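Local coordinates for protein glutaminase 1 (Escherichia coli, PDB 1U60) that catalyses the hydrolysis of L-glutamine to L-glutamate and ammonium, as a homotetrameric glutaminase of the beta-lactamase clan, at residues P37-V43 with A55-Y60; V254-G258 with L267-P271; S260-I266 with G287-Q293. The contacts are given in a common frame with arbitrary orientation. Residue numbers count along the deposited sequence, not the author numbering.

Contact 1. Residues P37-V43 with A55-Y60. With EDO (1,2-ethanediol), chain J; EDO (1,2-ethanediol), chain I.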
# COMPACT_ATOMS: atom_id res chain seq x y z
N PRO A 37 -26.74 -11.95 -15.13
CA PRO A 37 -27.84 -11.42 -14.31
C PRO A 37 -27.30 -10.61 -13.14
O PRO A 37 -26.49 -11.12 -12.36
CB PRO A 37 -28.59 -12.67 -13.86
CG PRO A 37 -28.30 -13.71 -15.01
CD PRO A 37 -26.86 -13.40 -15.37
N GLY A 38 -27.76 -9.38 -13.02
CA GLY A 38 -27.18 -8.41 -12.09
C GLY A 38 -27.43 -8.64 -10.62
O GLY A 38 -26.67 -8.13 -9.80
N GLN A 39 -28.44 -9.47 -10.29
CA GLN A 39 -28.78 -9.74 -8.91
C GLN A 39 -27.91 -10.83 -8.25
O GLN A 39 -28.02 -11.04 -7.05
CB GLN A 39 -30.27 -10.10 -8.76
CG GLN A 39 -30.71 -11.47 -9.09
CD GLN A 39 -30.63 -11.80 -10.56
OE1 GLN A 39 -30.55 -10.92 -11.43
NE2 GLN A 39 -30.64 -13.11 -10.85
N LEU A 40 -27.15 -11.57 -9.06
CA LEU A 40 -26.31 -12.63 -8.51
C LEU A 40 -25.35 -12.05 -7.51
O LEU A 40 -24.76 -10.99 -7.77
CB LEU A 40 -25.55 -13.32 -9.60
CG LEU A 40 -26.36 -14.05 -10.66
CD1 LEU A 40 -25.49 -14.47 -11.86
CD2 LEU A 40 -27.05 -15.25 -10.01
N ALA A 41 -25.14 -12.78 -6.41
CA ALA A 41 -24.28 -12.31 -5.34
C ALA A 41 -23.85 -13.46 -4.45
O ALA A 41 -24.67 -14.33 -4.12
CB ALA A 41 -25.03 -11.31 -4.52
N ALA A 42 -22.56 -13.48 -4.05
CA ALA A 42 -21.98 -14.56 -3.26
C ALA A 42 -20.83 -14.03 -2.45
O ALA A 42 -20.20 -13.03 -2.82
CB ALA A 42 -21.54 -15.71 -4.13
N VAL A 43 -20.60 -14.71 -1.34
CA VAL A 43 -19.43 -14.46 -0.52
C VAL A 43 -18.96 -15.78 0.08
O VAL A 43 -19.75 -16.70 0.37
CB VAL A 43 -19.70 -13.40 0.55
CG1 VAL A 43 -20.92 -13.77 1.40
CG2 VAL A 43 -18.50 -13.17 1.38
N ALA A 55 -22.11 -18.25 1.20
CA ALA A 55 -23.49 -17.80 1.14
C ALA A 55 -23.74 -17.23 -0.22
O ALA A 55 -22.83 -16.70 -0.88
CB ALA A 55 -23.76 -16.71 2.22
N GLY A 56 -24.98 -17.37 -0.70
CA GLY A 56 -25.35 -16.87 -2.00
C GLY A 56 -25.00 -17.80 -3.12
O GLY A 56 -24.83 -19.02 -2.95
N ASP A 57 -24.84 -17.19 -4.30
CA ASP A 57 -24.64 -17.86 -5.57
C ASP A 57 -23.17 -18.31 -5.76
O ASP A 57 -22.54 -18.00 -6.74
CB ASP A 57 -25.02 -16.91 -6.71
CG ASP A 57 -26.47 -16.45 -6.63
OD1 ASP A 57 -27.35 -17.29 -6.94
OD2 ASP A 57 -26.79 -15.28 -6.30
N SER A 58 -22.65 -19.02 -4.79
CA SER A 58 -21.23 -19.24 -4.67
C SER A 58 -20.62 -20.27 -5.65
O SER A 58 -19.40 -20.39 -5.72
CB SER A 58 -20.90 -19.61 -3.23
OG SER A 58 -21.52 -20.84 -2.86
N ASP A 59 -21.47 -21.02 -6.35
CA ASP A 59 -21.03 -21.89 -7.45
C ASP A 59 -21.04 -21.22 -8.84
O ASP A 59 -20.51 -21.78 -9.79
CB ASP A 59 -21.92 -23.14 -7.50
CG ASP A 59 -21.37 -24.21 -8.40
OD1 ASP A 59 -20.33 -24.82 -8.02
OD2 ASP A 59 -21.89 -24.50 -9.49
N TYR A 60 -21.67 -20.05 -8.96
CA TYR A 60 -21.85 -19.39 -10.24
C TYR A 60 -20.50 -18.91 -10.78
O TYR A 60 -19.84 -18.12 -10.09
CB TYR A 60 -22.79 -18.21 -10.12
CG TYR A 60 -23.19 -17.67 -11.46
CD1 TYR A 60 -24.33 -18.15 -12.11
CD2 TYR A 60 -22.42 -16.69 -12.10
CE1 TYR A 60 -24.69 -17.67 -13.37
CE2 TYR A 60 -22.78 -16.18 -13.35
CZ TYR A 60 -23.92 -16.67 -13.98
OH TYR A 60 -24.32 -16.20 -15.24
C1 EDO J . -30.60 -16.38 -10.97
O1 EDO J . -30.87 -15.86 -9.68
C2 EDO J . -30.21 -15.25 -11.91
O2 EDO J . -30.93 -15.27 -13.12
C1 EDO I . -18.36 -25.38 -5.19
O1 EDO I . -19.36 -24.42 -5.64
C2 EDO I . -16.95 -25.04 -5.69
O2 EDO I . -16.72 -25.28 -7.09
O HOH W 1 -29.28 -13.40 -5.69

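Contact 2. Residues V254-G258 with L267-P271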
# COMPACT_ATOMS: atom_id res chain seq x y z
N VAL A 254 -10.34 -1.50 5.12
CA VAL A 254 -10.31 -2.94 5.30
C VAL A 254 -8.93 -3.45 5.79
O VAL A 254 -8.84 -4.34 6.66
CB VAL A 254 -10.67 -3.62 3.96
CG1 VAL A 254 -10.72 -5.12 4.12
CG2 VAL A 254 -12.03 -3.15 3.44
N GLY A 255 -7.84 -2.91 5.22
CA GLY A 255 -6.50 -3.28 5.63
C GLY A 255 -6.08 -4.71 5.30
O GLY A 255 -5.27 -5.34 6.01
N LEU A 256 -6.60 -5.23 4.21
CA LEU A 256 -6.16 -6.50 3.72
C LEU A 256 -5.81 -6.38 2.24
O LEU A 256 -6.51 -5.70 1.48
CB LEU A 256 -7.25 -7.55 3.87
CG LEU A 256 -7.76 -7.90 5.26
CD1 LEU A 256 -8.98 -8.80 5.12
CD2 LEU A 256 -6.69 -8.57 6.08
N PRO A 257 -4.76 -7.07 1.81
CA PRO A 257 -4.41 -7.09 0.37
C PRO A 257 -5.52 -7.67 -0.44
O PRO A 257 -6.02 -8.73 -0.11
CB PRO A 257 -3.17 -7.96 0.29
CG PRO A 257 -2.99 -8.55 1.66
CD PRO A 257 -3.84 -7.88 2.63
N GLY A 258 -5.88 -6.99 -1.52
CA GLY A 258 -7.06 -7.38 -2.29
C GLY A 258 -6.85 -7.23 -3.78
O GLY A 258 -5.85 -6.69 -4.26
N LEU A 267 -11.35 -10.20 -4.18
CA LEU A 267 -10.56 -11.12 -3.34
C LEU A 267 -9.85 -10.34 -2.26
O LEU A 267 -9.29 -9.26 -2.51
CB LEU A 267 -9.51 -11.77 -4.22
CG LEU A 267 -8.40 -12.61 -3.54
CD1 LEU A 267 -9.02 -13.86 -2.91
CD2 LEU A 267 -7.33 -12.93 -4.56
N ALA A 268 -9.80 -10.91 -1.07
CA ALA A 268 -8.88 -10.42 -0.07
C ALA A 268 -8.15 -11.57 0.62
O ALA A 268 -8.68 -12.67 0.75
CB ALA A 268 -9.62 -9.62 0.94
N VAL A 269 -6.94 -11.30 1.08
CA VAL A 269 -6.13 -12.32 1.76
C VAL A 269 -5.86 -11.90 3.19
O VAL A 269 -5.39 -10.81 3.43
CB VAL A 269 -4.79 -12.51 1.00
CG1 VAL A 269 -3.95 -13.57 1.72
CG2 VAL A 269 -5.09 -12.87 -0.43
N VAL A 270 -6.10 -12.82 4.14
CA VAL A 270 -5.68 -12.67 5.52
C VAL A 270 -4.43 -13.55 5.70
O VAL A 270 -4.53 -14.78 5.76
CB VAL A 270 -6.80 -13.07 6.54
CG1 VAL A 270 -6.36 -12.74 7.96
CG2 VAL A 270 -8.09 -12.33 6.24
N PRO A 271 -3.24 -12.94 5.69
CA PRO A 271 -1.99 -13.73 5.69
C PRO A 271 -1.98 -14.69 6.89
O PRO A 271 -2.25 -14.31 8.05
CB PRO A 271 -0.89 -12.64 5.81
CG PRO A 271 -1.49 -11.42 5.31
CD PRO A 271 -2.96 -11.50 5.70

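Contact 3. Residues S260-I266 with G287-Q293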
# COMPACT_ATOMS: atom_id res chain seq x y z
N SER A 260 -9.59 -6.79 -7.44
CA SER A 260 -10.87 -6.79 -8.09
C SER A 260 -10.71 -7.19 -9.57
O SER A 260 -9.57 -7.12 -10.16
CB SER A 260 -11.47 -5.42 -8.06
OG SER A 260 -10.69 -4.55 -8.89
N GLY A 261 -11.84 -7.57 -10.17
CA GLY A 261 -11.95 -7.79 -11.63
C GLY A 261 -13.31 -7.34 -12.15
O GLY A 261 -14.25 -7.28 -11.38
N VAL A 262 -13.43 -7.09 -13.45
CA VAL A 262 -14.71 -6.58 -14.02
C VAL A 262 -15.83 -7.63 -14.17
O VAL A 262 -16.97 -7.27 -14.45
CB VAL A 262 -14.50 -5.79 -15.37
CG1 VAL A 262 -13.60 -4.59 -15.12
CG2 VAL A 262 -13.97 -6.66 -16.47
N GLY A 263 -15.50 -8.90 -13.92
CA GLY A 263 -16.51 -9.93 -13.72
C GLY A 263 -17.29 -9.77 -12.46
O GLY A 263 -18.30 -10.45 -12.31
N GLY A 264 -16.85 -8.88 -11.56
CA GLY A 264 -17.54 -8.65 -10.29
C GLY A 264 -16.94 -9.32 -9.07
O GLY A 264 -17.49 -9.27 -8.00
N GLY A 265 -15.78 -9.96 -9.23
CA GLY A 265 -15.06 -10.58 -8.15
C GLY A 265 -14.24 -9.63 -7.33
O GLY A 265 -13.70 -8.65 -7.86
N ILE A 266 -14.19 -9.89 -6.03
CA ILE A 266 -13.33 -9.21 -5.08
C ILE A 266 -12.67 -10.28 -4.26
O ILE A 266 -13.35 -11.14 -3.70
CB ILE A 266 -14.14 -8.24 -4.14
CG1 ILE A 266 -14.84 -7.12 -4.95
CG2 ILE A 266 -13.24 -7.61 -3.05
CD1 ILE A 266 -13.96 -6.14 -5.64
N GLY A 287 -14.52 0.37 -11.25
CA GLY A 287 -14.50 -0.98 -11.80
C GLY A 287 -14.58 -2.10 -10.77
O GLY A 287 -14.34 -3.28 -11.08
N ASN A 288 -14.90 -1.71 -9.55
CA ASN A 288 -14.93 -2.62 -8.41
C ASN A 288 -16.36 -2.94 -8.00
O ASN A 288 -17.18 -2.03 -7.79
CB ASN A 288 -14.18 -1.98 -7.24
CG ASN A 288 -12.73 -1.62 -7.60
OD1 ASN A 288 -12.07 -2.34 -8.37
ND2 ASN A 288 -12.25 -0.47 -7.09
N SER A 289 -16.64 -4.23 -7.82
CA SER A 289 -18.01 -4.67 -7.48
C SER A 289 -18.53 -3.92 -6.26
O SER A 289 -17.89 -3.92 -5.20
CB SER A 289 -18.02 -6.18 -7.14
OG SER A 289 -19.32 -6.62 -6.77
N VAL A 290 -19.70 -3.30 -6.40
CA VAL A 290 -20.30 -2.59 -5.26
C VAL A 290 -20.58 -3.51 -4.08
O VAL A 290 -20.11 -3.26 -2.95
CB VAL A 290 -21.61 -1.79 -5.68
CG1 VAL A 290 -22.30 -1.14 -4.45
CG2 VAL A 290 -21.27 -0.80 -6.73
N ARG A 291 -21.32 -4.58 -4.31
CA ARG A 291 -21.68 -5.51 -3.26
C ARG A 291 -20.47 -6.38 -2.86
O ARG A 291 -20.33 -6.73 -1.70
CB ARG A 291 -22.82 -6.44 -3.69
CG ARG A 291 -24.16 -5.77 -3.97
CD ARG A 291 -25.11 -6.77 -4.68
NE ARG A 291 -26.25 -6.05 -5.26
CZ ARG A 291 -26.78 -6.35 -6.41
NH1 ARG A 291 -26.31 -7.37 -7.13
NH2 ARG A 291 -27.81 -5.64 -6.84
N GLY A 292 -19.65 -6.75 -3.84
CA GLY A 292 -18.51 -7.63 -3.60
C GLY A 292 -17.61 -6.96 -2.54
O GLY A 292 -17.12 -7.62 -1.62
N GLN A 293 -17.36 -5.66 -2.70
CA GLN A 293 -16.49 -4.93 -1.79
C GLN A 293 -17.05 -4.95 -0.40
O GLN A 293 -16.35 -5.21 0.57
CB GLN A 293 -16.33 -3.47 -2.22
CG GLN A 293 -15.31 -3.29 -3.29
CD GLN A 293 -15.28 -1.88 -3.86
OE1 GLN A 293 -14.30 -1.12 -3.61
NE2 GLN A 293 -16.32 -1.51 -4.65
O HOH W 2 -11.93 -4.53 -11.53
O HOH W 3 -15.07 -6.35 -8.89

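Contact 1. Residues P37-V43 with A55-Y60
The open end of a beta hairpin, where strand 42-47 begins and strand 52-56 ends, shows how backbone pairing can be prolonged by a side chain. Val43 and Ala55 form a regular antiparallel hydrogen-bonded pair, Val43 N giving to Ala55 O at 3.0 Å and Ala55 N to Val43 O at 2.9 Å. One step on, Ala42 faces Gly56 in a non-hydrogen-bonded pair and turns its own backbone polar groups to Phe279 of the neighbouring strand. Gly56 has positive phi, and a beta-carbon there would collide with Ala41 O. Beyond it the chain bends in an inverse gamma turn centred on Asp57, yet Asp57 N still reaches Ala41 O at 2.9 Å. The missing acceptor for Ala41 N is supplied by the carboxylate, with Asp57 OD2 3.0 Å from Ala41 N. A water donates both to this OD2 and to Gln39 O. Farther back, Leu40 O is satisfied by Ser280 OG and Gly38 O by Arg291. On 55-60, Ser58 OG pairs with Ser54 OG, and a type I turn closes with Tyr60 N 3.1 Å from Asp57 O. The Tyr60 ring presents a face to Leu40 in a CH-pi contact, Leu40 CD1 lying 3.4 Å from the ring centroid.

Contact 2. Residues V254-G258 with L267-P271
Leu256, Pro257 and Val269 carry most of this wholly buried junction, in which the chain leaving helix 247-253 joins strand 265-270 as a short edge partner. Leu256 lies over Ala268, with Leu256 CB 4.3 Å from Ala268 CB, and extends to the side chain of Val270, Leu256 CD1 standing 3.8 Å from Val270 CG2; helix 290-303 packs against Leu256 and Ala268. Pro257 supplies the single hydrogen bond, Val269 N to Pro257 O at 3.0 Å, while its ring rests near the Val269 side chain (Pro257 CG to Val269 CB 4.4 Å) and also meets Phe308 of the second subunit. Val269 in turn packs on helices 202-213 and 231-241. Next along, Gly258 pairs with Ala268 at a CA-CA distance of 4.2 Å, and a beta-carbon on Gly258 would clash with Leu267 O. Because a proline nitrogen carries no hydrogen, the return bond of an antiparallel pair cannot form, and Val269 O is buried without a polar partner: cohesion here rests mainly on apolar packing.

Contact 3. Residues S260-I266 with G287-Q293
Here a side-chain bond, two waters and one isoleucine illustrate how a helix start joins a glycine-rich turn. Gly287 comes first. Gly287 O accepts from a water at 2.8 Å, which also donates to Ser260 OG at 2.9 Å, and the same carbonyl lies beside Val262. Asn288 makes the one direct hydrogen bond between the segments: Ser260 OG gives to Asn288 OD1 at 2.7 Å, while Asn288 ND2 is held by Leu243 O. At Ser289 the nitrogen donates to a second water, 2.8 Å from Ser289 N, that also donates to Gly261 O in the turn and to Gly265 O at the strand's start. Ser289 is the N-cap of helix 290-303, its OG accepting from Gly292 N at 3.0 Å and also bonding Ser280 O; its CB approaches Gly264 O to 3.3 Å. Arg291 does not touch 260-266; its guanidinium bonds Leu21 O, Ser280 OG and Gly38 O. Gly292 leaves room for Ile266, with Ile266 CG1 only 3.7 Å from Gly292 C; a beta-carbon would crowd both that side chain and Ser289 OG. Gln293 closes the sequence: Ile266 CD1 touches Gln293 CG at 3.9 Å, and Gln293 NE2 bonds back to Ser289 O at 2.9 Å as well as to Asp284. Ser260 and Gly261 belong to a Lys-Ser-Gly sequence and lie near Ser66 and Tyr244, which, like Val262, are predicted to bind substrate, an arrangement consistent with the Lys-Ser/Thr-Gly wall of the active site in the serine beta-lactamase fold.

From the N terminus, contact 1 comes first and closes the hairpin of strands 42-47 and 52-56 at one edge of the five-stranded antiparallel sheet, complete before the others begin. Contacts 2 and 3 cross: 254-258 opens contact 2, 260-266 opens contact 3, then 267-271 and 287-293 close them in the same order. Contact 2 fastens the opposite edge of the sheet, whereas contact 3 spans a longer loop containing strand 274-279 and brings in the helix 290-303. Strand 265-270 serves both. Contact 1 is joined to contact 3 directly, with Arg291 NH1 2.8 Å from Gly38 O, whereas contacts 1 and 2 do not touch, their nearest atoms being about 9 Å apart, though both reach the same sheet.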